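Local coordinates for uncharacterized conserved protein (PDB 3FRM), which is of unknown function but contains a GNAT-family acetyltransferase domain, and so may transfer an acyl group from coenzyme A to a substrate not yet identified, at residues Lys62-Leu65 and Asn66-Ser69; Asn128-Asp131 and Tyr132-Val135; Glu197-Gln200 and His201-Ile204; Ile208-Tyr211 and Val212-Ala216; Asp229-Lys232 and Asp233-Arg237. One frame throughout, in Å; residues are numbered along the deposited sequence.

Contact 1: residues Lys62-Leu65 and Asn66-Ser69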
loop_
_atom_site.group_PDB
_atom_site.type_symbol
_atom_site.label_atom_id
_atom_site.label_comp_id
_atom_site.label_asym_id
_atom_site.label_seq_id
_atom_site.Cartn_x
_atom_site.Cartn_y
_atom_site.Cartn_z
ATOM N N LYS A 62 15.482 27.896 -9.555
ATOM C CA LYS A 62 15.310 29.352 -9.766
ATOM C C LYS A 62 13.842 29.773 -9.792
ATOM O O LYS A 62 13.425 30.693 -9.095
ATOM C CB LYS A 62 16.014 29.775 -11.041
ATOM C CG LYS A 62 17.459 30.158 -10.801
ATOM C CD LYS A 62 18.080 30.855 -12.006
ATOM C CE LYS A 62 18.965 29.887 -12.860
ATOM N NZ LYS A 62 20.316 29.617 -12.264
HETATM N N MSE A 63 13.029 29.082 -10.559
HETATM C CA MSE A 63 11.626 29.420 -10.562
HETATM C C MSE A 63 11.061 29.427 -9.172
HETATM O O MSE A 63 10.366 30.351 -8.784
HETATM C CB MSE A 63 10.834 28.437 -11.417
HETATM C CG MSE A 63 11.151 28.661 -12.841
HETATM SE SE MSE A 63 10.087 27.714 -14.159
HETATM C CE MSE A 63 8.273 28.338 -13.835
ATOM N N HIS A 64 11.337 28.370 -8.433
ATOM C CA HIS A 64 10.668 28.172 -7.194
ATOM C C HIS A 64 11.129 29.225 -6.217
ATOM O O HIS A 64 10.276 29.903 -5.569
ATOM C CB HIS A 64 10.894 26.750 -6.703
ATOM C CG HIS A 64 9.960 25.739 -7.316
ATOM N ND1 HIS A 64 9.873 24.439 -6.868
ATOM C CD2 HIS A 64 9.041 25.852 -8.310
ATOM C CE1 HIS A 64 8.946 23.797 -7.563
ATOM N NE2 HIS A 64 8.436 24.627 -8.449
ATOM N N LEU A 65 12.452 29.426 -6.115
ATOM C CA LEU A 65 12.922 30.459 -5.183
ATOM C C LEU A 65 12.386 31.846 -5.541
ATOM O O LEU A 65 12.144 32.673 -4.677
ATOM C CB LEU A 65 14.443 30.494 -5.089
ATOM C CG LEU A 65 15.044 29.331 -4.313
ATOM C CD1 LEU A 65 16.588 29.346 -4.453
ATOM C CD2 LEU A 65 14.625 29.451 -2.837
ATOM N N ASN A 66 12.231 32.115 -6.838
ATOM C CA ASN A 66 11.658 33.389 -7.258
ATOM C C ASN A 66 10.248 33.685 -6.682
ATOM O O ASN A 66 9.934 34.837 -6.440
ATOM C CB ASN A 66 11.676 33.491 -8.771
ATOM C CG ASN A 66 11.145 34.816 -9.283
ATOM O OD1 ASN A 66 11.781 35.871 -9.142
ATOM N ND2 ASN A 66 9.980 34.753 -9.936
ATOM N N GLN A 67 9.419 32.659 -6.480
ATOM C CA GLN A 67 8.087 32.848 -5.913
ATOM C C GLN A 67 8.063 32.383 -4.465
ATOM O O GLN A 67 6.994 32.183 -3.922
ATOM C CB GLN A 67 6.974 32.116 -6.750
ATOM C CG GLN A 67 7.109 30.576 -6.844
ATOM C CD GLN A 67 5.940 29.853 -7.577
ATOM O OE1 GLN A 67 5.323 30.406 -8.505
ATOM N NE2 GLN A 67 5.664 28.597 -7.182
ATOM N N SER A 68 9.234 32.189 -3.836
ATOM C CA SER A 68 9.262 31.746 -2.450
ATOM C C SER A 68 8.657 30.353 -2.236
ATOM O O SER A 68 8.006 30.121 -1.208
ATOM C CB SER A 68 8.507 32.769 -1.568
ATOM O OG SER A 68 9.148 34.049 -1.606
ATOM N N SER A 69 8.821 29.460 -3.221
ATOM C CA SER A 69 8.627 28.026 -3.092
ATOM C C SER A 69 9.998 27.447 -2.680
ATOM O O SER A 69 11.046 27.909 -3.168
ATOM C CB SER A 69 8.286 27.471 -4.470
ATOM O OG SER A 69 6.880 27.515 -4.765
HETATM O O HOH W 1 8.626 32.133 -10.364
#

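Contact 2: residues Asn128-Asp131 and Tyr132-Val135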
loop_
_atom_site.group_PDB
_atom_site.type_symbol
_atom_site.label_atom_id
_atom_site.label_comp_id
_atom_site.label_asym_id
_atom_site.label_seq_id
_atom_site.Cartn_x
_atom_site.Cartn_y
_atom_site.Cartn_z
ATOM N N ASN A 128 -22.087 23.437 5.230
ATOM C CA ASN A 128 -21.462 22.311 5.867
ATOM C C ASN A 128 -19.972 22.267 5.656
ATOM O O ASN A 128 -19.349 21.350 6.141
ATOM C CB ASN A 128 -22.130 20.985 5.447
ATOM C CG ASN A 128 -22.052 20.740 3.960
ATOM O OD1 ASN A 128 -21.304 21.392 3.224
ATOM N ND2 ASN A 128 -22.830 19.816 3.508
ATOM N N ILE A 129 -19.390 23.275 5.001
ATOM C CA ILE A 129 -17.933 23.275 4.687
ATOM C C ILE A 129 -17.006 22.963 5.856
ATOM O O ILE A 129 -15.901 22.382 5.649
ATOM C CB ILE A 129 -17.451 24.607 4.017
ATOM C CG1 ILE A 129 -15.971 24.540 3.624
ATOM C CG2 ILE A 129 -17.598 25.787 4.950
ATOM C CD1 ILE A 129 -15.551 23.231 2.836
ATOM N N ASN A 130 -17.393 23.410 7.051
ATOM C CA ASN A 130 -16.612 23.189 8.268
ATOM C C ASN A 130 -16.629 21.711 8.705
ATOM O O ASN A 130 -15.652 21.237 9.311
ATOM C CB ASN A 130 -17.057 24.083 9.430
ATOM C CG ASN A 130 -16.449 25.502 9.376
ATOM O OD1 ASN A 130 -17.191 26.471 9.370
ATOM N ND2 ASN A 130 -15.108 25.625 9.328
ATOM N N ASP A 131 -17.718 20.990 8.417
ATOM C CA ASP A 131 -17.753 19.577 8.673
ATOM C C ASP A 131 -16.791 18.864 7.748
ATOM O O ASP A 131 -16.208 17.862 8.121
ATOM C CB ASP A 131 -19.163 18.988 8.431
ATOM C CG ASP A 131 -20.167 19.414 9.484
ATOM O OD1 ASP A 131 -21.367 19.433 9.132
ATOM O OD2 ASP A 131 -19.777 19.728 10.642
ATOM N N TYR A 132 -16.661 19.341 6.518
ATOM C CA TYR A 132 -15.743 18.732 5.591
ATOM C C TYR A 132 -14.317 18.902 6.172
ATOM O O TYR A 132 -13.563 17.943 6.333
ATOM C CB TYR A 132 -15.914 19.365 4.199
ATOM C CG TYR A 132 -14.824 19.030 3.227
ATOM C CD1 TYR A 132 -15.005 18.030 2.293
ATOM C CD2 TYR A 132 -13.599 19.749 3.216
ATOM C CE1 TYR A 132 -14.022 17.702 1.376
ATOM C CE2 TYR A 132 -12.545 19.421 2.265
ATOM C CZ TYR A 132 -12.798 18.367 1.355
ATOM O OH TYR A 132 -11.860 17.951 0.412
ATOM N N LEU A 133 -13.984 20.120 6.551
ATOM C CA LEU A 133 -12.625 20.399 7.049
ATOM C C LEU A 133 -12.334 19.686 8.348
ATOM O O LEU A 133 -11.209 19.250 8.603
ATOM C CB LEU A 133 -12.421 21.875 7.219
ATOM C CG LEU A 133 -12.461 22.598 5.888
ATOM C CD1 LEU A 133 -12.442 24.099 6.232
ATOM C CD2 LEU A 133 -11.267 22.158 5.005
ATOM N N HIS A 134 -13.379 19.511 9.129
ATOM C CA HIS A 134 -13.272 18.748 10.334
ATOM C C HIS A 134 -12.764 17.331 10.102
ATOM O O HIS A 134 -11.923 16.841 10.854
ATOM C CB HIS A 134 -14.621 18.702 11.035
ATOM C CG HIS A 134 -14.595 17.884 12.276
ATOM N ND1 HIS A 134 -15.080 16.591 12.322
ATOM C CD2 HIS A 134 -14.081 18.146 13.500
ATOM C CE1 HIS A 134 -14.889 16.101 13.534
ATOM N NE2 HIS A 134 -14.288 17.027 14.268
ATOM N N VAL A 135 -13.265 16.666 9.068
ATOM C CA VAL A 135 -12.808 15.321 8.780
ATOM C C VAL A 135 -11.378 15.400 8.244
ATOM O O VAL A 135 -10.475 14.622 8.610
ATOM C CB VAL A 135 -13.713 14.640 7.735
ATOM C CG1 VAL A 135 -13.102 13.265 7.309
ATOM C CG2 VAL A 135 -15.154 14.524 8.254
#

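Contact 3: residues Glu197-Gln200 and His201-Ile204. With SO4 (sulfate ion), chain H.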
loop_
_atom_site.group_PDB
_atom_site.type_symbol
_atom_site.label_atom_id
_atom_site.label_comp_id
_atom_site.label_asym_id
_atom_site.label_seq_id
_atom_site.Cartn_x
_atom_site.Cartn_y
_atom_site.Cartn_z
ATOM N N GLU A 197 -10.927 7.194 11.374
ATOM C CA GLU A 197 -10.437 5.871 11.712
ATOM C C GLU A 197 -11.521 5.036 12.366
ATOM O O GLU A 197 -11.916 3.968 11.857
ATOM C CB GLU A 197 -9.227 5.937 12.608
ATOM C CG GLU A 197 -8.128 4.931 12.227
ATOM C CD GLU A 197 -7.011 4.811 13.296
ATOM O OE1 GLU A 197 -6.484 5.848 13.813
ATOM O OE2 GLU A 197 -6.654 3.650 13.609
ATOM N N GLU A 198 -12.025 5.550 13.470
ATOM C CA GLU A 198 -13.107 4.902 14.191
ATOM C C GLU A 198 -14.310 4.475 13.323
ATOM O O GLU A 198 -15.089 3.604 13.705
ATOM C CB GLU A 198 -13.539 5.775 15.376
ATOM C CG GLU A 198 -13.874 7.206 15.002
ATOM C CD GLU A 198 -12.693 8.195 15.131
ATOM O OE1 GLU A 198 -12.825 9.118 15.967
ATOM O OE2 GLU A 198 -11.650 8.085 14.413
ATOM N N PHE A 199 -14.466 5.038 12.143
ATOM C CA PHE A 199 -15.619 4.655 11.344
ATOM C C PHE A 199 -15.245 3.872 10.111
ATOM O O PHE A 199 -16.052 3.724 9.178
ATOM C CB PHE A 199 -16.440 5.876 10.964
ATOM C CG PHE A 199 -17.240 6.469 12.113
ATOM C CD1 PHE A 199 -18.500 5.982 12.417
ATOM C CD2 PHE A 199 -16.727 7.515 12.854
ATOM C CE1 PHE A 199 -19.248 6.535 13.455
ATOM C CE2 PHE A 199 -17.461 8.083 13.915
ATOM C CZ PHE A 199 -18.719 7.596 14.221
ATOM N N GLN A 200 -14.043 3.325 10.107
ATOM C CA GLN A 200 -13.639 2.508 8.987
ATOM C C GLN A 200 -14.137 1.032 9.076
ATOM O O GLN A 200 -14.579 0.536 10.131
ATOM C CB GLN A 200 -12.137 2.603 8.786
ATOM C CG GLN A 200 -11.648 4.047 8.544
ATOM C CD GLN A 200 -10.154 4.146 8.292
ATOM O OE1 GLN A 200 -9.425 3.172 8.419
ATOM N NE2 GLN A 200 -9.682 5.343 7.924
ATOM N N HIS A 201 -14.076 0.367 7.928
ATOM C CA HIS A 201 -14.418 -1.037 7.712
ATOM C C HIS A 201 -15.847 -1.300 8.068
ATOM O O HIS A 201 -16.176 -2.411 8.406
ATOM C CB HIS A 201 -13.532 -1.981 8.520
ATOM C CG HIS A 201 -12.164 -1.445 8.771
ATOM N ND1 HIS A 201 -11.220 -1.324 7.774
ATOM C CD2 HIS A 201 -11.576 -0.987 9.902
ATOM C CE1 HIS A 201 -10.100 -0.840 8.279
ATOM N NE2 HIS A 201 -10.290 -0.627 9.567
ATOM N N GLN A 202 -16.709 -0.300 8.002
ATOM C CA GLN A 202 -18.130 -0.586 8.301
ATOM C C GLN A 202 -19.143 -0.088 7.260
ATOM O O GLN A 202 -20.339 0.045 7.558
ATOM C CB GLN A 202 -18.507 -0.159 9.727
ATOM C CG GLN A 202 -18.664 1.317 9.945
ATOM C CD GLN A 202 -18.385 1.717 11.427
ATOM O OE1 GLN A 202 -17.285 1.477 11.963
ATOM N NE2 GLN A 202 -19.377 2.328 12.075
ATOM N N GLY A 203 -18.665 0.138 6.035
ATOM C CA GLY A 203 -19.550 0.322 4.881
ATOM C C GLY A 203 -19.725 1.771 4.510
ATOM O O GLY A 203 -20.337 2.100 3.488
ATOM N N ILE A 204 -19.181 2.645 5.344
ATOM C CA ILE A 204 -19.231 4.062 5.066
ATOM C C ILE A 204 -18.501 4.476 3.783
ATOM O O ILE A 204 -19.067 5.249 2.988
ATOM C CB ILE A 204 -18.777 4.858 6.254
ATOM C CG1 ILE A 204 -19.721 4.541 7.433
ATOM C CG2 ILE A 204 -18.726 6.320 5.882
ATOM C CD1 ILE A 204 -19.224 5.132 8.769
HETATM S S SO4 H . -15.840 0.272 3.762
HETATM O O1 SO4 H . -16.409 -0.204 2.502
HETATM O O2 SO4 H . -14.404 0.106 3.609
HETATM O O3 SO4 H . -16.248 1.660 3.928
HETATM O O4 SO4 H . -16.271 -0.560 4.885
#

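Contact 4: residues Ile208-Tyr211 and Val212-Ala216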
loop_
_atom_site.group_PDB
_atom_site.type_symbol
_atom_site.label_atom_id
_atom_site.label_comp_id
_atom_site.label_asym_id
_atom_site.label_seq_id
_atom_site.Cartn_x
_atom_site.Cartn_y
_atom_site.Cartn_z
ATOM N N ILE A 208 -20.008 6.022 0.069
ATOM C CA ILE A 208 -19.487 7.195 -0.588
ATOM C C ILE A 208 -19.104 6.858 -2.007
ATOM O O ILE A 208 -19.280 7.654 -2.938
ATOM C CB ILE A 208 -18.282 7.793 0.177
ATOM C CG1 ILE A 208 -18.773 8.531 1.415
ATOM C CG2 ILE A 208 -17.440 8.694 -0.720
ATOM C CD1 ILE A 208 -17.710 8.606 2.579
ATOM N N GLN A 209 -18.603 5.653 -2.188
ATOM C CA GLN A 209 -18.125 5.275 -3.471
ATOM C C GLN A 209 -19.296 5.085 -4.437
ATOM O O GLN A 209 -19.261 5.588 -5.549
ATOM C CB GLN A 209 -17.344 4.003 -3.318
ATOM C CG GLN A 209 -16.380 3.815 -4.406
ATOM C CD GLN A 209 -15.168 4.630 -4.172
ATOM O OE1 GLN A 209 -14.695 4.704 -3.060
ATOM N NE2 GLN A 209 -14.643 5.240 -5.218
ATOM N N ALA A 210 -20.326 4.356 -4.007
ATOM C CA ALA A 210 -21.493 4.144 -4.828
ATOM C C ALA A 210 -22.194 5.439 -5.209
ATOM O O ALA A 210 -22.757 5.542 -6.294
ATOM C CB ALA A 210 -22.491 3.204 -4.127
ATOM N N TYR A 211 -22.181 6.408 -4.308
ATOM C CA TYR A 211 -22.729 7.718 -4.588
ATOM C C TYR A 211 -22.004 8.329 -5.795
ATOM O O TYR A 211 -22.629 8.699 -6.795
ATOM C CB TYR A 211 -22.525 8.607 -3.362
ATOM C CG TYR A 211 -23.201 9.931 -3.469
ATOM C CD1 TYR A 211 -24.420 10.167 -2.806
ATOM C CD2 TYR A 211 -22.632 10.971 -4.215
ATOM C CE1 TYR A 211 -25.074 11.387 -2.909
ATOM C CE2 TYR A 211 -23.284 12.213 -4.321
ATOM C CZ TYR A 211 -24.513 12.393 -3.669
ATOM O OH TYR A 211 -25.158 13.597 -3.752
ATOM N N VAL A 212 -20.684 8.440 -5.684
ATOM C CA VAL A 212 -19.859 8.878 -6.781
ATOM C C VAL A 212 -20.224 8.064 -8.049
ATOM O O VAL A 212 -20.352 8.604 -9.159
ATOM C CB VAL A 212 -18.366 8.758 -6.387
ATOM C CG1 VAL A 212 -17.480 8.952 -7.571
ATOM C CG2 VAL A 212 -17.981 9.788 -5.254
ATOM N N GLY A 213 -20.446 6.766 -7.869
ATOM C CA GLY A 213 -20.764 5.891 -8.975
ATOM C C GLY A 213 -22.057 6.299 -9.666
ATOM O O GLY A 213 -22.144 6.234 -10.917
ATOM N N ARG A 214 -23.061 6.689 -8.856
ATOM C CA ARG A 214 -24.339 7.134 -9.380
ATOM C C ARG A 214 -24.192 8.467 -10.097
ATOM O O ARG A 214 -24.773 8.648 -11.159
ATOM C CB ARG A 214 -25.446 7.172 -8.305
ATOM C CG ARG A 214 -25.921 5.781 -7.854
ATOM C CD ARG A 214 -27.051 5.833 -6.831
ATOM N NE ARG A 214 -26.779 6.734 -5.708
ATOM C CZ ARG A 214 -26.169 6.389 -4.577
ATOM N NH1 ARG A 214 -25.758 5.136 -4.382
ATOM N NH2 ARG A 214 -25.970 7.306 -3.632
HETATM N N MSE A 215 -23.380 9.374 -9.563
HETATM C CA MSE A 215 -23.074 10.584 -10.314
HETATM C C MSE A 215 -22.391 10.287 -11.630
HETATM O O MSE A 215 -22.633 10.969 -12.613
HETATM C CB MSE A 215 -22.168 11.529 -9.550
HETATM C CG MSE A 215 -22.757 12.084 -8.326
HETATM SE SE MSE A 215 -21.394 13.169 -7.437
HETATM C CE MSE A 215 -19.758 12.245 -7.897
ATOM N N ALA A 216 -21.529 9.282 -11.674
ATOM C CA ALA A 216 -20.722 9.115 -12.868
ATOM C C ALA A 216 -21.522 8.828 -14.132
ATOM O O ALA A 216 -21.063 9.123 -15.242
ATOM C CB ALA A 216 -19.666 8.073 -12.645
#

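Contact 5: residues Asp229-Lys232 and Asp233-Arg237. With SO4 (sulfate ion), chain H.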
loop_
_atom_site.group_PDB
_atom_site.type_symbol
_atom_site.label_atom_id
_atom_site.label_comp_id
_atom_site.label_asym_id
_atom_site.label_seq_id
_atom_site.Cartn_x
_atom_site.Cartn_y
_atom_site.Cartn_z
ATOM N N ASP A 229 -0.792 6.009 1.109
ATOM C CA ASP A 229 -2.232 6.102 0.945
ATOM C C ASP A 229 -2.845 4.808 1.497
ATOM O O ASP A 229 -2.662 3.686 0.975
ATOM C CB ASP A 229 -2.605 6.377 -0.518
ATOM C CG ASP A 229 -4.067 6.820 -0.704
ATOM O OD1 ASP A 229 -4.979 6.446 0.101
ATOM O OD2 ASP A 229 -4.303 7.532 -1.708
ATOM N N THR A 230 -3.565 5.001 2.584
ATOM C CA THR A 230 -4.049 3.908 3.376
ATOM C C THR A 230 -5.401 3.456 2.845
ATOM O O THR A 230 -5.882 2.388 3.218
ATOM C CB THR A 230 -4.135 4.343 4.838
ATOM O OG1 THR A 230 -4.376 5.757 4.876
ATOM C CG2 THR A 230 -2.805 4.072 5.541
ATOM N N ALA A 231 -6.013 4.250 1.968
ATOM C CA ALA A 231 -7.279 3.856 1.375
ATOM C C ALA A 231 -7.125 2.739 0.303
ATOM O O ALA A 231 -8.104 2.084 -0.049
ATOM C CB ALA A 231 -7.988 5.059 0.808
ATOM N N LYS A 232 -5.893 2.527 -0.176
ATOM C CA LYS A 232 -5.620 1.650 -1.322
ATOM C C LYS A 232 -6.168 0.239 -1.212
ATOM O O LYS A 232 -6.646 -0.356 -2.189
ATOM C CB LYS A 232 -4.130 1.579 -1.548
ATOM C CG LYS A 232 -3.714 2.324 -2.800
ATOM C CD LYS A 232 -2.256 2.854 -2.701
ATOM C CE LYS A 232 -1.256 1.879 -3.262
ATOM N NZ LYS A 232 0.003 2.612 -3.448
ATOM N N ASP A 233 -6.083 -0.274 -0.002
ATOM C CA ASP A 233 -6.550 -1.593 0.394
ATOM C C ASP A 233 -8.022 -1.661 0.117
ATOM O O ASP A 233 -8.547 -2.652 -0.385
ATOM C CB ASP A 233 -6.321 -1.731 1.905
ATOM C CG ASP A 233 -5.072 -0.958 2.381
ATOM O OD1 ASP A 233 -4.118 -1.603 2.906
ATOM O OD2 ASP A 233 -4.998 0.300 2.194
HETATM N N MSE A 234 -8.676 -0.561 0.466
HETATM C CA MSE A 234 -10.079 -0.387 0.226
HETATM C C MSE A 234 -10.367 -0.344 -1.278
HETATM O O MSE A 234 -11.250 -1.051 -1.772
HETATM C CB MSE A 234 -10.609 0.876 0.940
HETATM C CG MSE A 234 -12.117 0.959 0.798
HETATM SE SE MSE A 234 -12.862 2.719 1.139
HETATM C CE MSE A 234 -12.129 3.118 2.954
ATOM N N TYR A 235 -9.577 0.441 -2.005
ATOM C CA TYR A 235 -9.749 0.460 -3.443
ATOM C C TYR A 235 -9.747 -0.919 -4.073
ATOM O O TYR A 235 -10.626 -1.227 -4.876
ATOM C CB TYR A 235 -8.732 1.342 -4.111
ATOM C CG TYR A 235 -8.759 2.767 -3.604
ATOM C CD1 TYR A 235 -9.975 3.386 -3.187
ATOM C CD2 TYR A 235 -7.571 3.527 -3.558
ATOM C CE1 TYR A 235 -9.984 4.747 -2.723
ATOM C CE2 TYR A 235 -7.587 4.817 -3.103
ATOM C CZ TYR A 235 -8.793 5.432 -2.698
ATOM O OH TYR A 235 -8.739 6.728 -2.268
ATOM N N LEU A 236 -8.772 -1.744 -3.712
ATOM C CA LEU A 236 -8.634 -3.080 -4.321
ATOM C C LEU A 236 -9.844 -3.964 -3.996
ATOM O O LEU A 236 -10.497 -4.487 -4.898
ATOM C CB LEU A 236 -7.355 -3.760 -3.839
ATOM C CG LEU A 236 -6.006 -3.148 -4.233
ATOM C CD1 LEU A 236 -5.154 -4.266 -4.739
ATOM C CD2 LEU A 236 -6.155 -2.166 -5.340
ATOM N N ARG A 237 -10.139 -4.098 -2.709
ATOM C CA ARG A 237 -11.296 -4.851 -2.234
ATOM C C ARG A 237 -12.563 -4.354 -2.900
ATOM O O ARG A 237 -13.495 -5.120 -3.123
ATOM C CB ARG A 237 -11.448 -4.698 -0.717
ATOM C CG ARG A 237 -12.783 -5.156 -0.242
ATOM C CD ARG A 237 -12.833 -5.170 1.277
ATOM N NE ARG A 237 -12.066 -4.085 1.871
ATOM C CZ ARG A 237 -12.622 -3.003 2.403
ATOM N NH1 ARG A 237 -13.959 -2.884 2.403
ATOM N NH2 ARG A 237 -11.848 -2.048 2.931
HETATM S S SO4 H . -15.840 0.272 3.762
HETATM O O1 SO4 H . -16.409 -0.204 2.502
HETATM O O2 SO4 H . -14.404 0.106 3.609
HETATM O O3 SO4 H . -16.248 1.660 3.928
HETATM O O4 SO4 H . -16.271 -0.560 4.885
#

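Contact 1: residues Lys62-Leu65 and Asn66-Ser69
Ser69 N reaches back over the end of helix 50-66 to His64 O at 2.8 Å, approaching from above the carbonyl plane and not along a lone pair. Nested inside this bond, Ser68 N meets Leu65 O at 3.1 Å. The two bonds form a Schellman motif, with Ser68 at positive phi (64°) as its C-prime residue. Just before, the helix is still regular, Asn66 N bonding Lys62 O at 2.9 Å, but Gln67 N makes only weak bonds to Met63 O and His64 O. The reversal lays Ser69 CB beside His64 CB at 3.5 Å. Gln67 starts with CG wedged between its backbone N and carbonyl carbon (chi1 62°) and then extends, which carries its amide to Ser69; NE2 donates to Ser69 OG at 2.9 Å, almost in the amide plane. NE2 is also bonded to Asn40, Ser69 OG to Pro34 O, and His64 ND1 to His71 O. A water donates to Met63 O and accepts from Asn66 ND2. The last helical carbonyls thus find donors in the turn itself or in water, while the polar side chains of the turn tie the helix end to the loops beside it.

Contact 2: residues Asn128-Asp131 and Tyr132-Val135
Ile129 CD1 touches Tyr132 at the root of its ring, 4.0 Å from CD2 and 4.1 Å from CB, the two side chains crossing at a slant. CG1 of Ile129 stands anti to the backbone N (chi1 -176°), which sends its ethyl arm along the helix toward the next turn, where Leu133 CG lies 4.4 Å from CD1. Leu133 CD2 lies at the edge of the Tyr132 ring, in its plane. The backbone holds these positions: Leu133 N bonds Ile129 O at 3.1 Å and His134 N bonds Asn130 O at 2.9 Å. Tyr132 N bonds Asn128 O only weakly at 3.4 Å, and Asp131 N bonds the same oxygen at 2.8 Å. Asn128 sits at the N-cap without a side-chain capping bond; its amide bonds Ser125, Gln122 and Leu123. Farther out, Ile129 and Leu133 pack on Tyr156 of helix 145-158, and Tyr132 touches Ile155 and Ile178 and bonds Asp180 through OH. Asp131 OD1 bonds Tyr170 OH. Helix 129-136 is fixed by both chemistries: its apolar side chains pack against helix 145-158, and the hydroxyl of the buried tyrosine is satisfied by a carboxylate on strand 174-183.

Contact 3: residues Glu197-Gln200 and His201-Ile204
In the loop between strand 188-195 and helix 204-216, Gln200 lays its CB against the face of the His201 ring, a CH-pi contact over the ring centre, 3.8 Å from the centroid and 11° off the ring normal. The Gln200 amide stands almost perpendicular to that ring, and its NE2 bonds Val195 O. Farther along the loop, Ile204 CD1 rests 3.6 Å from Phe199 CB and 3.5 Å from Phe199 O. Gln202 slants back toward the same residue, its NE2 3.8 Å from Phe199 CD1. Gln200, His201, Gln202 and Gly203 match the start of the GNAT signature Q/R-x-x-G-x-G/A, whose backbone N-H groups bind the pyrophosphate of acetyl-CoA in relatives. Here a sulfate, probably from the crystallisation liquor, takes a hydrogen bond from Gly203 N to its O4 at 2.7 Å, and is further bound by Ser206 N and Arg237. Gly203 has a phi of 101°, a backbone angle at which a CB would collide with the carbonyl O of Gln202. The second subunit packs against the loop: Arg91 of that subunit donates to Gln200 O, and its Tyr247 ring meets the His201 ring steeply.

Contact 4: residues Ile208-Tyr211 and Val212-Ala216
Ala210 O accepts Arg214 N at 2.8 Å and is also overlain by the same arginine's guanidinium group, one face of which lies across it. The bend at chi3 (-50°) folds the Arg214 chain back along the helix, so that this face also covers Tyr211 CA, 3.3 Å from the plane. NH2 then comes to 3.4 Å from Tyr211 CD1, with ring and guanidinium planes 80° apart, close to perpendicular; the arginine crosses the tyrosine without stacking on it. The ring edge at CE2 is met by selenomethionine Met215. Its SE lies 3.8 Å from Tyr211 CE2 and near the ring plane, a Met-aromatic contact made at the edge. Tyr211 CG is anti to the backbone N (chi1 -173°), which leads the ring out between these two side chains from the following turn. Helix 204-216 is the connecting helix of a beta-alpha-beta crossover between the parallel strands 188-195 and 221-225. Its inner side lies on the sheet: Val212 packs on Ile190, Ile181 and Leu167, Met215 on Ile188 and Ile181, and Ile208 on Val179. On this side Val212 N gives an almost straight bond to Ile208 O at 3.2 Å, and the valine CG2 sits 3.4 Å from the same oxygen. Gly213 N bonds Gln209 O at 2.9 Å, and Met215 N bonds Tyr211 O at 2.9 Å. Past the last of these turns, Met215 O and Ala216 O both accept from the guanidinium group of Arg219. Arg214 and Ala210, facing another way, touch Ser114 of a loop.

Contact 5: residues Asp229-Lys232 and Asp233-Arg237
Backbone bonds join Ala231 and Lys232 to the helix that follows. Ala231 O takes Tyr235 N at 2.9 Å, with a weak bond from Met234 N besides, and Lys232 O takes Leu236 N at 3.0 Å. A side-chain bond precedes them: Asp229 OD1 accepts Ala231 N at 3.1 Å, a capping bond made on the anti side of the carboxylate. Packing centres on the Tyr235 ring. It lies across the first turn, with Ala231 O over one face; Ala231 CB makes the apolar touch, 3.6 Å from CZ, and CD2 comes to 3.5 Å from Lys232 CA. Tyr235 CG is anti to the carbonyl carbon (chi1 -57°), which directs the ring back toward Ala231, and the Tyr235 ring also meets that of Tyr240 edge-to-face. Helix 232-237 follows strand 221-225 in the GNAT domain, and its Met234 and Tyr235 both rest on Phe193 of strand 188-195. The two cationic side chains have separate partners. Lys232 NZ forms a salt bridge with Glu101 and bonds Asp226 O. At the other end of the helix, the guanidinium of Arg237 meets the sulfate edge-on: NH1 bonds O2 at 3.3 Å, and NH2 reaches the same oxygen by a weak bond. Selenomethionine Met234 lies beside that oxygen too, its CG 3.7 Å away. Lys81 of the second subunit comes close to Arg237 NH1, and Phe245 of that subunit packs on the arginine.

In the fold
Contact 2 opens helix 129-136 and contact 4 lies along helix 204-216; both are buried, with apolar or aromatic side chains that settle on strands 165-171 and 174-183. Contact 3 is at the surface, contacts 1 and 5 partly buried. Contact 1 closes a helix and contact 5 opens one, both resting on backbone and capping bonds; contact 3, which leads directly into the helix of contact 4, rests on CH-pi and apolar touches, with polar bonds directed to the sulfate and the second subunit. Contacts 3 and 5, centres about 13 Å apart, share that sulfate and both touch the second subunit. Contact 1 stands apart in the DUF5613 range, its centre about 41 Å from that of contact 3.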